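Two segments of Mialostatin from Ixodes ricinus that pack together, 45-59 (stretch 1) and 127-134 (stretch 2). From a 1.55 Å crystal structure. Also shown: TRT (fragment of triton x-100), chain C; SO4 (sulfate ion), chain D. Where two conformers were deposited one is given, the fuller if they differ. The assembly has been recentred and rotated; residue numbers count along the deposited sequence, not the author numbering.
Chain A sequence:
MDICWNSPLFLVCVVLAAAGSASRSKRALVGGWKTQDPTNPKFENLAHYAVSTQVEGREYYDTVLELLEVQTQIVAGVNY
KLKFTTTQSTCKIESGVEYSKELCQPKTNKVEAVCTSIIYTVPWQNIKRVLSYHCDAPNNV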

# COMPACT_ATOMS: atom_id res chain seq x y z
N ASN A 45 6.91 -0.88 3.84
CA ASN A 45 6.18 -2.03 4.42
C ASN A 45 4.73 -1.62 4.73
O ASN A 45 3.85 -2.43 4.54
CB ASN A 45 6.95 -2.57 5.61
CG ASN A 45 8.22 -3.24 5.15
OD1 ASN A 45 8.33 -3.67 4.00
ND2 ASN A 45 9.18 -3.28 6.04
N LEU A 46 4.46 -0.38 5.18
CA LEU A 46 3.08 0.10 5.35
C LEU A 46 2.33 0.10 4.02
O LEU A 46 1.10 -0.15 4.01
CB LEU A 46 3.08 1.50 5.98
CG LEU A 46 3.48 1.50 7.43
CD1 LEU A 46 3.74 2.93 7.90
CD2 LEU A 46 2.35 0.89 8.23
N ALA A 47 2.97 0.43 2.90
CA ALA A 47 2.29 0.34 1.60
C ALA A 47 1.89 -1.08 1.26
O ALA A 47 0.80 -1.32 0.76
CB ALA A 47 3.17 0.97 0.52
N HIS A 48 2.78 -2.03 1.56
CA HIS A 48 2.44 -3.46 1.34
C HIS A 48 1.27 -3.84 2.27
O HIS A 48 0.37 -4.56 1.82
CB HIS A 48 3.65 -4.34 1.57
CG HIS A 48 4.56 -4.39 0.38
ND1 HIS A 48 4.23 -5.10 -0.77
CD2 HIS A 48 5.76 -3.80 0.15
CE1 HIS A 48 5.19 -4.87 -1.68
NE2 HIS A 48 6.12 -4.07 -1.16
N TYR A 49 1.27 -3.33 3.50
CA TYR A 49 0.12 -3.59 4.38
C TYR A 49 -1.16 -3.10 3.69
O TYR A 49 -2.17 -3.79 3.61
CB TYR A 49 0.27 -3.02 5.77
CG TYR A 49 -0.98 -3.21 6.55
CD1 TYR A 49 -1.38 -4.47 6.99
CD2 TYR A 49 -1.80 -2.13 6.82
CE1 TYR A 49 -2.59 -4.63 7.69
CE2 TYR A 49 -2.97 -2.29 7.54
CZ TYR A 49 -3.39 -3.53 7.91
OH TYR A 49 -4.59 -3.65 8.62
N ALA A 50 -1.14 -1.87 3.17
CA ALA A 50 -2.34 -1.28 2.58
C ALA A 50 -2.83 -2.16 1.44
O ALA A 50 -4.00 -2.45 1.32
CB ALA A 50 -2.02 0.13 2.09
N VAL A 51 -1.94 -2.56 0.51
CA VAL A 51 -2.39 -3.38 -0.67
C VAL A 51 -2.95 -4.72 -0.20
O VAL A 51 -3.89 -5.21 -0.84
CB VAL A 51 -1.33 -3.64 -1.77
CG1 VAL A 51 -0.81 -2.34 -2.33
CG2 VAL A 51 -0.21 -4.59 -1.42
N SER A 52 -2.45 -5.22 0.91
CA SER A 52 -2.90 -6.55 1.42
C SER A 52 -4.37 -6.47 1.84
O SER A 52 -4.99 -7.55 1.98
CB SER A 52 -2.07 -7.03 2.53
OG SER A 52 -2.34 -6.47 3.78
N THR A 53 -4.91 -5.29 2.11
CA THR A 53 -6.31 -5.14 2.62
C THR A 53 -7.31 -5.05 1.47
O THR A 53 -8.53 -4.97 1.72
CB THR A 53 -6.41 -3.94 3.56
OG1 THR A 53 -6.32 -2.73 2.76
CG2 THR A 53 -5.42 -3.96 4.69
N GLN A 54 -6.88 -4.98 0.19
CA GLN A 54 -7.74 -4.64 -0.94
C GLN A 54 -8.07 -5.88 -1.75
O GLN A 54 -7.21 -6.39 -2.51
CB GLN A 54 -7.10 -3.52 -1.72
CG GLN A 54 -6.81 -2.30 -0.87
CD GLN A 54 -8.10 -1.64 -0.39
OE1 GLN A 54 -8.93 -1.25 -1.19
NE2 GLN A 54 -8.25 -1.56 0.90
N VAL A 55 -9.25 -6.43 -1.52
CA VAL A 55 -9.66 -7.72 -2.16
C VAL A 55 -10.89 -7.58 -3.05
O VAL A 55 -11.09 -8.39 -3.97
CB VAL A 55 -9.82 -8.82 -1.10
CG1 VAL A 55 -8.51 -9.20 -0.40
CG2 VAL A 55 -10.87 -8.48 -0.04
N GLU A 56 -11.79 -6.61 -2.78
CA GLU A 56 -13.07 -6.51 -3.51
C GLU A 56 -12.83 -6.41 -5.01
O GLU A 56 -11.95 -5.69 -5.43
CB GLU A 56 -13.87 -5.32 -3.02
CG GLU A 56 -14.56 -5.60 -1.73
CD GLU A 56 -15.84 -6.45 -1.77
OE1 GLU A 56 -16.16 -7.02 -0.71
OE2 GLU A 56 -16.58 -6.44 -2.80
N GLY A 57 -13.55 -7.24 -5.74
CA GLY A 57 -13.58 -7.17 -7.21
C GLY A 57 -12.34 -7.73 -7.87
O GLY A 57 -12.10 -7.43 -9.05
N ARG A 58 -11.49 -8.44 -7.15
CA ARG A 58 -10.21 -8.91 -7.68
C ARG A 58 -10.16 -10.43 -7.65
O ARG A 58 -10.88 -11.05 -6.85
CB ARG A 58 -9.04 -8.39 -6.85
CG ARG A 58 -8.83 -6.87 -6.85
CD ARG A 58 -7.75 -6.55 -5.83
NE ARG A 58 -7.29 -5.16 -5.86
CZ ARG A 58 -7.94 -4.12 -5.37
NH1 ARG A 58 -9.06 -4.27 -4.70
NH2 ARG A 58 -7.40 -2.91 -5.46
N GLU A 59 -9.32 -11.03 -8.49
CA GLU A 59 -8.90 -12.44 -8.33
C GLU A 59 -7.55 -12.49 -7.64
O GLU A 59 -7.30 -13.34 -6.77
CB GLU A 59 -8.82 -13.10 -9.71
CG GLU A 59 -8.14 -14.45 -9.64
CD GLU A 59 -8.13 -15.25 -10.92
OE1 GLU A 59 -8.40 -14.65 -11.97
OE2 GLU A 59 -7.82 -16.44 -10.81
N ILE A 127 -1.31 -1.31 16.65
CA ILE A 127 -2.55 -1.20 15.82
C ILE A 127 -2.24 -0.50 14.51
O ILE A 127 -1.49 0.49 14.51
CB ILE A 127 -3.61 -0.40 16.57
CG1 ILE A 127 -4.19 -1.22 17.72
CG2 ILE A 127 -4.71 0.14 15.64
CD1 ILE A 127 -5.33 -0.50 18.36
N LYS A 128 -2.75 -1.04 13.39
CA LYS A 128 -2.64 -0.42 12.06
C LYS A 128 -3.98 -0.65 11.38
O LYS A 128 -4.50 -1.80 11.41
CB LYS A 128 -1.63 -1.04 11.09
CG LYS A 128 -0.18 -1.13 11.45
CD LYS A 128 0.61 -1.75 10.29
CE LYS A 128 0.19 -3.14 9.90
NZ LYS A 128 1.02 -4.16 10.58
N ARG A 129 -4.55 0.40 10.80
CA ARG A 129 -5.87 0.34 10.14
C ARG A 129 -5.83 1.20 8.90
O ARG A 129 -5.48 2.37 8.98
CB ARG A 129 -6.98 0.86 11.06
CG ARG A 129 -8.34 1.04 10.41
CD ARG A 129 -9.28 1.66 11.43
NE ARG A 129 -10.63 1.90 10.97
CZ ARG A 129 -11.63 2.24 11.78
NH1 ARG A 129 -11.39 2.37 13.08
NH2 ARG A 129 -12.85 2.45 11.30
N VAL A 130 -6.22 0.61 7.78
CA VAL A 130 -6.38 1.42 6.55
C VAL A 130 -7.64 2.26 6.65
O VAL A 130 -8.73 1.68 6.77
CB VAL A 130 -6.41 0.54 5.30
CG1 VAL A 130 -6.71 1.39 4.06
CG2 VAL A 130 -5.10 -0.21 5.13
N LEU A 131 -7.51 3.57 6.60
CA LEU A 131 -8.71 4.45 6.61
C LEU A 131 -9.25 4.72 5.21
O LEU A 131 -10.45 4.93 5.04
CB LEU A 131 -8.35 5.78 7.26
CG LEU A 131 -7.88 5.74 8.70
CD1 LEU A 131 -7.62 7.17 9.20
CD2 LEU A 131 -8.92 5.04 9.55
N SER A 132 -8.38 4.76 4.21
CA SER A 132 -8.78 5.07 2.84
C SER A 132 -7.82 4.37 1.88
O SER A 132 -6.65 4.16 2.24
CB SER A 132 -8.80 6.57 2.60
OG SER A 132 -7.54 7.10 2.67
N TYR A 133 -8.33 4.07 0.69
CA TYR A 133 -7.48 3.49 -0.40
C TYR A 133 -8.17 3.82 -1.70
O TYR A 133 -9.32 3.34 -1.92
CB TYR A 133 -7.30 1.99 -0.17
CG TYR A 133 -6.32 1.32 -1.12
CD1 TYR A 133 -6.65 1.06 -2.44
CD2 TYR A 133 -5.12 0.88 -0.63
CE1 TYR A 133 -5.74 0.41 -3.27
CE2 TYR A 133 -4.20 0.20 -1.45
CZ TYR A 133 -4.53 0.00 -2.76
OH TYR A 133 -3.61 -0.67 -3.56
N HIS A 134 -7.55 4.64 -2.52
CA HIS A 134 -8.15 5.01 -3.81
C HIS A 134 -7.08 5.09 -4.88
O HIS A 134 -6.02 5.60 -4.59
CB HIS A 134 -8.87 6.35 -3.69
CG HIS A 134 -9.53 6.75 -4.96
ND1 HIS A 134 -8.94 7.66 -5.85
CD2 HIS A 134 -10.68 6.34 -5.53
CE1 HIS A 134 -9.75 7.80 -6.90
NE2 HIS A 134 -10.79 7.00 -6.74
O24 TRT C . -15.36 3.83 12.94
C23 TRT C . -14.21 3.41 13.62
C22 TRT C . -13.30 2.76 12.60
O21 TRT C . -12.02 3.38 12.62
C20 TRT C . -11.88 4.50 11.75
C19 TRT C . -11.40 5.69 12.54
O18 TRT C . -10.18 5.38 13.20
C17 TRT C . -9.87 6.25 14.29
C16 TRT C . -9.02 7.44 13.86
O15 TRT C . -9.31 7.77 12.50
C12 TRT C . -8.96 9.02 12.02
C13 TRT C . -7.78 9.65 12.34
C14 TRT C . -7.48 10.90 11.81
C11 TRT C . -9.83 9.62 11.13
C10 TRT C . -9.51 10.85 10.59
C9 TRT C . -8.36 11.54 10.93
C6 TRT C . -8.10 12.96 10.41
C8 TRT C . -8.63 13.79 11.58
C7 TRT C . -8.92 13.37 9.18
C5 TRT C . -6.60 13.36 10.34
C1 TRT C . -5.66 12.92 9.20
C2 TRT C . -5.92 13.78 7.97
C4 TRT C . -5.87 11.46 8.84
C3 TRT C . -4.20 13.09 9.64
S SO4 D . 8.83 -2.28 -2.14
O1 SO4 D . 7.71 -2.91 -2.79
O2 SO4 D . 8.69 -0.84 -2.19
O3 SO4 D . 10.03 -2.67 -2.85
O4 SO4 D . 8.93 -2.71 -0.76
O HOH W 1 -6.92 -2.17 7.85
O HOH W 2 -4.16 -4.86 11.19
O HOH W 3 -10.81 1.04 -0.84

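Stretch 2 is a strand that crosses the helix of stretch 1 at 64°, their axes 8.9 Å apart at closest approach. About 487 Å² of surface is buried between them; the contact is made by side-chain packing, including the faces of two aromatic rings, and three waters bridge the stretches.

Ile 127 begins the strand beyond reach of the helix. Lys 128 is the first residue to engage, its CA-to-CB bond directed toward stretch 1. Lys 128 stays exposed, yet its aliphatic chain packs on stretch 1: CD lies 3.8 Å from CD2 of Leu 46, while CE sits over the face of the Tyr 49 ring, 3.6 Å from the ring centroid, in a CH-pi contact. NZ follows over the same face at 4.7 Å from the centroid, a cation-pi interaction. The CA-to-CB bond of Tyr 49 points toward the strand, and with chi1 in t (175°) its OH comes close to the strand backbone, which it reaches through water. Water 2 links Tyr 49 OH (2.9 Å) to Lys 128 O (3.1 Å), and water 1 links the same OH (2.9 Å) to Val 130 N (2.9 Å), so the one phenol oxygen is tied to the strand backbone by two water bridges.

Arg 129 points away, between two residues that point toward the helix, and adds little to the contact.

Val 130 turns back toward the helix, at the point of closest register: its CA is 6.3 Å from the CA of Ala 50. Here a compact, branched side chain meets a small one. Val 130 CG2 lies 3.9 Å from Ala 50 CA, 3.8 Å from Tyr 49 CE2 and 3.7 Å from Thr 53 OG1. The Thr 53 hydroxyl is not left unsatisfied beside this methyl, since OG1 donates to Ala 50 O (2.7 Å) and accepts from Gln 54 NE2 (2.9 Å).

Leu 131 and Ser 132 make no contact with stretch 1. Tyr 133, directed toward it, has the largest covered area, 110 Å². Its broad ring reaches Ala 50, Val 51 and Gln 54: CE2 lies 4.2 Å from Ala 50 CB, and OH is 3.5 Å from Val 51 CG1. Gln 54 folds over one face, its m, m rotamer placing CG 3.4 Å from the Tyr 133 ring centroid, almost on the ring normal. Both ends of its amide are hydrogen-bonded: NE2 donates to Thr 53 OG1, and OE1 accepts a hydrogen bond from water 3 (3.0 Å), which also donates to Tyr 133 O (2.9 Å). His 134 then points away.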